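PDB 2Z0Q: Rho guanine nucleotide exchange factor 3 from Mus musculus, which acts as a guanine nucleotide exchange factor for the small GTPases RhoA and RhoB, the piece described here being its DH-PH module. Local coordinates for residues E31-I35 / H74-L78; L38-K42 / L67-I71; R157-V161 / I194-N199. All blocks are in the same frame, centred on the assembly; numbering follows the deposited sequence.

In the fold
Followed from the N terminus, the chain illustrates how turns far apart in sequence pack against each other in the all-helical DH domain. Helix 15-51 supplies 31-35 and then 38-42. The chain returns as helix 67-84, where 67-71 meets 38-42 and closes the shorter loop (contact 2); 74-78 then meets 31-35 and closes the longer one (contact 1), which encloses contact 2 entirely. Two antiparallel helices are thus fastened at two successive levels, the centres of contacts 1 and 2 lying about 11 Å apart. Contact 3 opens later and joins helix 155-172 to the long helix 180-213. A salt bridge from Arg-159 of 157-161 to Glu-31 ties it to contact 1.

Contact 1: residues E31-I35 / H74-L78; sequences EEDLI and HEELL
This is a buried helix-helix contact with a polar centre, joining helix 15-51 to helix 67-84 within the DH domain. Both segments are regular α-helix, running nearly antiparallel at 152° with axes 9.4 Å apart, and Glu-31 and His-74 set the register at 5.9 Å between CA atoms. The Glu-31 side chain, folded back as m,m, offers OE1 to His-74, whose ND1 donates a 2.8 Å hydrogen bond; His-74 has chi1 m and chi2 -74°. Leu-34 (t,t) lies over one ring face, its CD1 3.8 Å from the His-74 centroid in a CH-pi contact. Ile-35 (m,t) adds apolar packing, bringing CD1 to 3.8 Å from CD2 of Leu-78 (t,p). Leu-77 CD2 packs 3.5 Å from Glu-31 CD, against the carboxylate group. The outer polar atoms of this buried His-carboxylate pair also have partners: Glu-31 OE2 is hydrogen-bonded to Tyr-163 OH and salt-bridged to Arg-159, both of helix 155-172, His-74 NE2 bonds Tyr-108 of helix 107-125, and Leu-77 packs against helix 95-101.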
loop_
_atom_site.group_PDB
_atom_site.type_symbol
_atom_site.label_atom_id
_atom_site.label_comp_id
_atom_site.label_asym_id
_atom_site.label_seq_id
_atom_site.Cartn_x
_atom_site.Cartn_y
_atom_site.Cartn_z
ATOM N N GLU A 31 19.244 5.602 2.143
ATOM C CA GLU A 31 18.711 6.736 2.907
ATOM C C GLU A 31 18.727 7.940 1.934
ATOM O O GLU A 31 17.741 8.680 1.795
ATOM C CB GLU A 31 19.608 7.036 4.110
ATOM C CG GLU A 31 19.622 5.896 5.167
ATOM C CD GLU A 31 18.236 5.637 5.676
ATOM O OE1 GLU A 31 17.563 6.616 6.034
ATOM O OE2 GLU A 31 17.796 4.467 5.707
ATOM N N GLU A 32 19.855 8.098 1.252
ATOM C CA GLU A 32 19.999 9.191 0.304
ATOM C C GLU A 32 18.929 9.126 -0.777
ATOM O O GLU A 32 18.307 10.154 -1.090
ATOM C CB GLU A 32 21.400 9.165 -0.308
ATOM C CG GLU A 32 21.661 10.269 -1.319
ATOM C CD GLU A 32 23.159 10.398 -1.606
ATOM O OE1 GLU A 32 23.848 9.353 -1.611
ATOM O OE2 GLU A 32 23.638 11.531 -1.821
ATOM N N ASP A 33 18.710 7.934 -1.333
ATOM C CA ASP A 33 17.693 7.704 -2.368
ATOM C C ASP A 33 16.276 8.035 -1.850
ATOM O O ASP A 33 15.451 8.632 -2.565
ATOM C CB ASP A 33 17.705 6.229 -2.831
ATOM C CG ASP A 33 18.925 5.889 -3.692
ATOM O OD1 ASP A 33 19.653 6.816 -4.094
ATOM O OD2 ASP A 33 19.158 4.685 -3.959
ATOM N N LEU A 34 15.975 7.601 -0.626
ATOM C CA LEU A 34 14.655 7.878 -0.048
ATOM C C LEU A 34 14.433 9.407 0.138
ATOM O O LEU A 34 13.380 9.937 -0.233
ATOM C CB LEU A 34 14.510 7.167 1.310
ATOM C CG LEU A 34 13.214 7.485 2.069
ATOM C CD1 LEU A 34 12.873 6.365 3.072
ATOM C CD2 LEU A 34 13.406 8.811 2.817
ATOM N N ILE A 35 15.429 10.085 0.693
ATOM C CA ILE A 35 15.344 11.549 0.939
ATOM C C ILE A 35 15.137 12.257 -0.410
ATOM O O ILE A 35 14.272 13.127 -0.557
ATOM C CB ILE A 35 16.642 12.051 1.610
ATOM C CG1 ILE A 35 16.769 11.464 3.037
ATOM C CG2 ILE A 35 16.690 13.582 1.621
ATOM C CD1 ILE A 35 18.134 11.640 3.665
ATOM N N HIS A 74 15.429 10.441 8.273
ATOM C CA HIS A 74 16.397 9.815 7.378
ATOM C C HIS A 74 17.629 10.714 7.178
ATOM O O HIS A 74 18.772 10.239 7.138
ATOM C CB HIS A 74 15.654 9.448 6.079
ATOM C CG HIS A 74 14.588 8.416 6.294
ATOM N ND1 HIS A 74 14.881 7.087 6.525
ATOM C CD2 HIS A 74 13.240 8.523 6.378
ATOM C CE1 HIS A 74 13.763 6.423 6.752
ATOM N NE2 HIS A 74 12.751 7.273 6.671
ATOM N N GLU A 75 17.427 12.029 7.135
ATOM C CA GLU A 75 18.561 12.916 7.009
ATOM C C GLU A 75 19.433 12.750 8.232
ATOM O O GLU A 75 20.660 12.794 8.126
ATOM C CB GLU A 75 18.120 14.390 6.880
ATOM C CG GLU A 75 17.367 14.687 5.590
ATOM C CD GLU A 75 16.885 16.140 5.509
ATOM O OE1 GLU A 75 16.095 16.566 6.381
ATOM O OE2 GLU A 75 17.306 16.843 4.563
ATOM N N GLU A 76 18.809 12.569 9.397
ATOM C CA GLU A 76 19.581 12.390 10.617
ATOM C C GLU A 76 20.377 11.093 10.540
ATOM O O GLU A 76 21.542 11.076 10.902
ATOM C CB GLU A 76 18.683 12.343 11.849
ATOM C CG GLU A 76 19.452 12.159 13.147
ATOM C CD GLU A 76 20.357 13.327 13.447
ATOM O OE1 GLU A 76 19.972 14.473 13.126
ATOM O OE2 GLU A 76 21.445 13.124 14.015
ATOM N N LEU A 77 19.765 10.012 10.070
ATOM C CA LEU A 77 20.529 8.765 10.012
ATOM C C LEU A 77 21.677 8.912 9.014
ATOM O O LEU A 77 22.816 8.548 9.287
ATOM C CB LEU A 77 19.631 7.587 9.625
ATOM C CG LEU A 77 20.421 6.300 9.387
ATOM C CD1 LEU A 77 21.217 5.920 10.621
ATOM C CD2 LEU A 77 19.449 5.214 8.935
ATOM N N LEU A 78 21.378 9.434 7.837
ATOM C CA LEU A 78 22.417 9.623 6.829
ATOM C C LEU A 78 23.587 10.462 7.345
ATOM O O LEU A 78 24.745 10.126 7.140
ATOM C CB LEU A 78 21.798 10.262 5.599
ATOM C CG LEU A 78 22.714 10.484 4.388
ATOM C CD1 LEU A 78 23.291 9.160 3.934
ATOM C CD2 LEU A 78 21.896 11.124 3.269
#

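Contact 2: residues L38-K42 / L67-I71; sequences LKLAK and LDSLI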
loop_
_atom_site.group_PDB
_atom_site.type_symbol
_atom_site.label_atom_id
_atom_site.label_comp_id
_atom_site.label_asym_id
_atom_site.label_seq_id
_atom_site.Cartn_x
_atom_site.Cartn_y
_atom_site.Cartn_z
ATOM N N LEU A 38 11.519 11.588 -1.728
ATOM C CA LEU A 38 10.489 12.315 -0.983
ATOM C C LEU A 38 10.571 13.833 -1.260
ATOM O O LEU A 38 9.545 14.521 -1.290
ATOM C CB LEU A 38 10.605 12.069 0.522
ATOM C CG LEU A 38 10.275 10.636 0.986
ATOM C CD1 LEU A 38 10.230 10.597 2.521
ATOM C CD2 LEU A 38 8.968 10.190 0.377
ATOM N N LYS A 39 11.779 14.368 -1.442
ATOM C CA LYS A 39 11.891 15.789 -1.742
ATOM C C LYS A 39 11.320 16.024 -3.143
ATOM O O LYS A 39 10.642 17.034 -3.396
ATOM C CB LYS A 39 13.343 16.251 -1.670
ATOM C CG LYS A 39 13.847 16.546 -0.255
ATOM C CD LYS A 39 15.309 16.910 -0.298
ATOM C CE LYS A 39 15.843 17.287 1.060
ATOM N NZ LYS A 39 17.327 17.404 0.955
ATOM N N LEU A 40 11.583 15.078 -4.038
ATOM C CA LEU A 40 11.111 15.138 -5.420
ATOM C C LEU A 40 9.588 15.082 -5.503
ATOM O O LEU A 40 8.971 15.748 -6.338
ATOM C CB LEU A 40 11.681 13.981 -6.225
ATOM C CG LEU A 40 11.195 13.957 -7.668
ATOM C CD1 LEU A 40 11.593 15.264 -8.336
ATOM C CD2 LEU A 40 11.778 12.766 -8.405
ATOM N N ALA A 41 8.991 14.256 -4.653
ATOM C CA ALA A 41 7.544 14.135 -4.602
ATOM C C ALA A 41 6.976 15.527 -4.329
ATOM O O ALA A 41 6.063 15.977 -5.019
ATOM C CB ALA A 41 7.139 13.174 -3.482
ATOM N N LYS A 42 7.522 16.205 -3.321
ATOM C CA LYS A 42 7.060 17.537 -2.957
ATOM C C LYS A 42 7.322 18.583 -4.035
ATOM O O LYS A 42 6.473 19.441 -4.290
ATOM C CB LYS A 42 7.702 17.999 -1.643
ATOM C CG LYS A 42 7.136 19.325 -1.154
ATOM C CD LYS A 42 7.790 19.830 0.118
ATOM C CE LYS A 42 7.159 21.162 0.531
ATOM N NZ LYS A 42 7.761 21.706 1.782
ATOM N N LEU A 67 4.663 13.196 4.885
ATOM C CA LEU A 67 5.961 12.835 4.315
ATOM C C LEU A 67 7.037 13.781 4.800
ATOM O O LEU A 67 8.165 13.370 5.054
ATOM C CB LEU A 67 5.928 12.855 2.780
ATOM C CG LEU A 67 5.185 11.731 2.059
ATOM C CD1 LEU A 67 5.351 11.948 0.557
ATOM C CD2 LEU A 67 5.735 10.353 2.461
ATOM N N ASP A 68 6.680 15.050 4.940
ATOM C CA ASP A 68 7.618 16.057 5.415
ATOM C C ASP A 68 8.044 15.889 6.861
ATOM O O ASP A 68 8.977 16.544 7.309
ATOM C CB ASP A 68 7.052 17.471 5.215
ATOM C CG ASP A 68 7.325 18.006 3.827
ATOM O OD1 ASP A 68 8.511 17.995 3.420
ATOM O OD2 ASP A 68 6.358 18.426 3.144
ATOM N N SER A 69 7.361 15.057 7.621
ATOM C CA SER A 69 7.802 14.857 8.986
ATOM C C SER A 69 8.827 13.703 8.979
ATOM O O SER A 69 9.651 13.585 9.881
ATOM C CB SER A 69 6.627 14.525 9.899
ATOM O OG SER A 69 6.123 13.226 9.656
ATOM N N LEU A 70 8.802 12.874 7.938
ATOM C CA LEU A 70 9.735 11.746 7.873
ATOM C C LEU A 70 11.102 12.052 7.287
ATOM O O LEU A 70 12.090 11.384 7.612
ATOM C CB LEU A 70 9.118 10.616 7.073
ATOM C CG LEU A 70 7.757 10.165 7.546
ATOM C CD1 LEU A 70 7.305 9.013 6.664
ATOM C CD2 LEU A 70 7.823 9.737 9.014
ATOM N N ILE A 71 11.165 13.043 6.401
ATOM C CA ILE A 71 12.428 13.393 5.781
ATOM C C ILE A 71 13.539 13.660 6.786
ATOM O O ILE A 71 14.642 13.146 6.630
ATOM C CB ILE A 71 12.237 14.591 4.789
ATOM C CG1 ILE A 71 11.325 14.125 3.647
ATOM C CG2 ILE A 71 13.583 15.070 4.259
ATOM C CD1 ILE A 71 10.934 15.219 2.614
#
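Leu-38, Ile-71 and Leu-67 account for most of the surface buried here, and they show how a few apolar side chains can join two helices. Leu-38 gives up 85 Å² and points toward the opposing helix, meeting both partners: its CB lies 3.8 Å from Ile-71 CD1, and its CD2 lies 3.8 Å from Leu-67 CD2. The m,t rotamer of Ile-71 extends CD1 across the gap, where it also comes within 4.2 Å of Lys-39 N. Leu-67, whose CA is 7.0 Å from that of Leu-38, continues inward to Phe-152 and to Tyr-111 of helix 107-125. Toward solvent the character changes. Lys-42, fully extended, lays its CD 3.6 Å from Asp-68 OD2, and its NZ forms a long salt bridge of 3.8 Å with the same oxygen. The local axes stand 10.3 Å apart at 146°. Such a seam, apolar within and charged at its margin, is the packing of an antiparallel helix pair, here part of the elongated helical bundle of the DH fold.

Contact 3: residues R157-V161 / I194-N199; sequences RSRLV and IVAEIN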
loop_
_atom_site.group_PDB
_atom_site.type_symbol
_atom_site.label_atom_id
_atom_site.label_comp_id
_atom_site.label_asym_id
_atom_site.label_seq_id
_atom_site.Cartn_x
_atom_site.Cartn_y
_atom_site.Cartn_z
ATOM N N ARG A 157 6.960 3.120 3.740
ATOM C CA ARG A 157 6.663 1.811 4.292
ATOM C C ARG A 157 7.590 0.769 3.671
ATOM O O ARG A 157 8.054 -0.122 4.370
ATOM C CB ARG A 157 5.218 1.415 4.019
ATOM C CG ARG A 157 4.799 0.213 4.818
ATOM C CD ARG A 157 3.526 -0.404 4.250
ATOM N NE ARG A 157 2.897 -1.246 5.261
ATOM C CZ ARG A 157 2.202 -0.774 6.300
ATOM N NH1 ARG A 157 2.037 0.539 6.456
ATOM N NH2 ARG A 157 1.690 -1.616 7.195
ATOM N N SER A 158 7.850 0.868 2.370
ATOM C CA SER A 158 8.738 -0.116 1.730
ATOM C C SER A 158 10.119 -0.080 2.340
ATOM O O SER A 158 10.777 -1.121 2.492
ATOM C CB SER A 158 8.836 0.128 0.218
ATOM O OG SER A 158 7.583 -0.092 -0.392
ATOM N N ARG A 159 10.578 1.126 2.681
ATOM C CA ARG A 159 11.886 1.220 3.288
ATOM C C ARG A 159 11.848 0.565 4.681
ATOM O O ARG A 159 12.725 -0.199 5.021
ATOM C CB ARG A 159 12.337 2.686 3.398
ATOM C CG ARG A 159 13.672 2.853 4.125
ATOM C CD ARG A 159 14.812 2.590 3.183
ATOM N NE ARG A 159 16.127 2.895 3.737
ATOM C CZ ARG A 159 17.252 2.444 3.203
ATOM N NH1 ARG A 159 17.200 1.688 2.093
ATOM N NH2 ARG A 159 18.402 2.652 3.826
ATOM N N LEU A 160 10.834 0.875 5.483
ATOM C CA LEU A 160 10.759 0.300 6.825
ATOM C C LEU A 160 10.824 -1.229 6.783
ATOM O O LEU A 160 11.556 -1.853 7.529
ATOM C CB LEU A 160 9.466 0.732 7.514
ATOM C CG LEU A 160 9.303 0.171 8.910
ATOM C CD1 LEU A 160 10.186 0.947 9.883
ATOM C CD2 LEU A 160 7.821 0.302 9.297
ATOM N N VAL A 161 10.033 -1.812 5.894
ATOM C CA VAL A 161 9.950 -3.258 5.745
ATOM C C VAL A 161 11.263 -3.899 5.343
ATOM O O VAL A 161 11.526 -5.061 5.686
ATOM C CB VAL A 161 8.813 -3.602 4.715
ATOM C CG1 VAL A 161 8.998 -4.990 4.085
ATOM C CG2 VAL A 161 7.490 -3.483 5.397
ATOM N N ILE A 194 8.734 -3.508 15.375
ATOM C CA ILE A 194 8.084 -2.280 14.963
ATOM C C ILE A 194 7.238 -2.566 13.716
ATOM O O ILE A 194 6.076 -2.165 13.634
ATOM C CB ILE A 194 9.146 -1.170 14.635
ATOM C CG1 ILE A 194 9.774 -0.657 15.943
ATOM C CG2 ILE A 194 8.487 0.036 13.934
ATOM C CD1 ILE A 194 11.047 0.165 15.758
ATOM N N VAL A 195 7.846 -3.262 12.755
ATOM C CA VAL A 195 7.147 -3.565 11.485
ATOM C C VAL A 195 5.918 -4.442 11.691
ATOM O O VAL A 195 4.841 -4.173 11.145
ATOM C CB VAL A 195 8.103 -4.268 10.478
ATOM C CG1 VAL A 195 7.306 -4.778 9.229
ATOM C CG2 VAL A 195 9.198 -3.311 10.101
ATOM N N ALA A 196 6.074 -5.469 12.512
ATOM C CA ALA A 196 4.988 -6.396 12.778
ATOM C C ALA A 196 3.802 -5.670 13.396
ATOM O O ALA A 196 2.640 -5.907 13.010
ATOM C CB ALA A 196 5.474 -7.518 13.709
ATOM N N GLU A 197 4.083 -4.767 14.330
ATOM C CA GLU A 197 3.036 -4.012 14.993
ATOM C C GLU A 197 2.367 -3.018 14.036
ATOM O O GLU A 197 1.134 -2.894 14.013
ATOM C CB GLU A 197 3.597 -3.246 16.196
ATOM C CG GLU A 197 2.541 -2.525 17.008
ATOM C CD GLU A 197 1.420 -3.461 17.456
ATOM O OE1 GLU A 197 1.694 -4.632 17.809
ATOM O OE2 GLU A 197 0.251 -3.031 17.453
ATOM N N ILE A 198 3.171 -2.311 13.253
ATOM C CA ILE A 198 2.616 -1.341 12.314
ATOM C C ILE A 198 1.792 -2.075 11.255
ATOM O O ILE A 198 0.746 -1.589 10.841
ATOM C CB ILE A 198 3.738 -0.499 11.648
ATOM C CG1 ILE A 198 4.258 0.526 12.674
ATOM C CG2 ILE A 198 3.241 0.107 10.320
ATOM C CD1 ILE A 198 5.367 1.377 12.159
ATOM N N ASN A 199 2.232 -3.255 10.823
ATOM C CA ASN A 199 1.451 -4.001 9.816
ATOM C C ASN A 199 0.098 -4.436 10.390
ATOM O O ASN A 199 -0.925 -4.429 9.694
ATOM C CB ASN A 199 2.203 -5.252 9.319
ATOM C CG ASN A 199 3.326 -4.915 8.371
ATOM O OD1 ASN A 199 3.395 -3.807 7.843
ATOM N ND2 ASN A 199 4.216 -5.869 8.146
#
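Two α-helical segments face each other at 139° between their N-to-C directions, so they run roughly antiparallel, with axes 10.7 Å apart at closest. The CA atoms of Val-161 and Val-195, 6.4 Å apart, mark the register. Within each segment the N(i+4) to O(i) backbone hydrogen bonds are intact, as from Val-161 N to Arg-157 O at 3.0 Å. Leu-160 is the main apolar element: its CG sits 3.7 Å from Val-195 CG2, its CD2 3.9 Å from Ile-198 CD1, and its CD1 a looser 4.5 Å from Ile-194 CG2. Ile-194, Val-195 and Ile-198 (i, i+1, i+4) lie on the side of 194-199 that faces Leu-160, in the long helix 180-213 that leaves the DH bundle in the direction of the PH domain. Nearer the surface, Val-161 CG2 meets Val-195 CG1 at 4.0 Å. One turn before Val-161, Arg-157 starts out sideways, but its all-t chain through chi3 carries the guanidinium across the gap. Arg-157 NH2 makes a weak 2.9 Å hydrogen bond to Asn-199 OD1, while its stronger partner is the Thr-202 hydroxyl. Helix 107-125 touches both segments, through Tyr-108 on Leu-160 and Ile-198 and Cys-112 on Arg-157 and Ile-198.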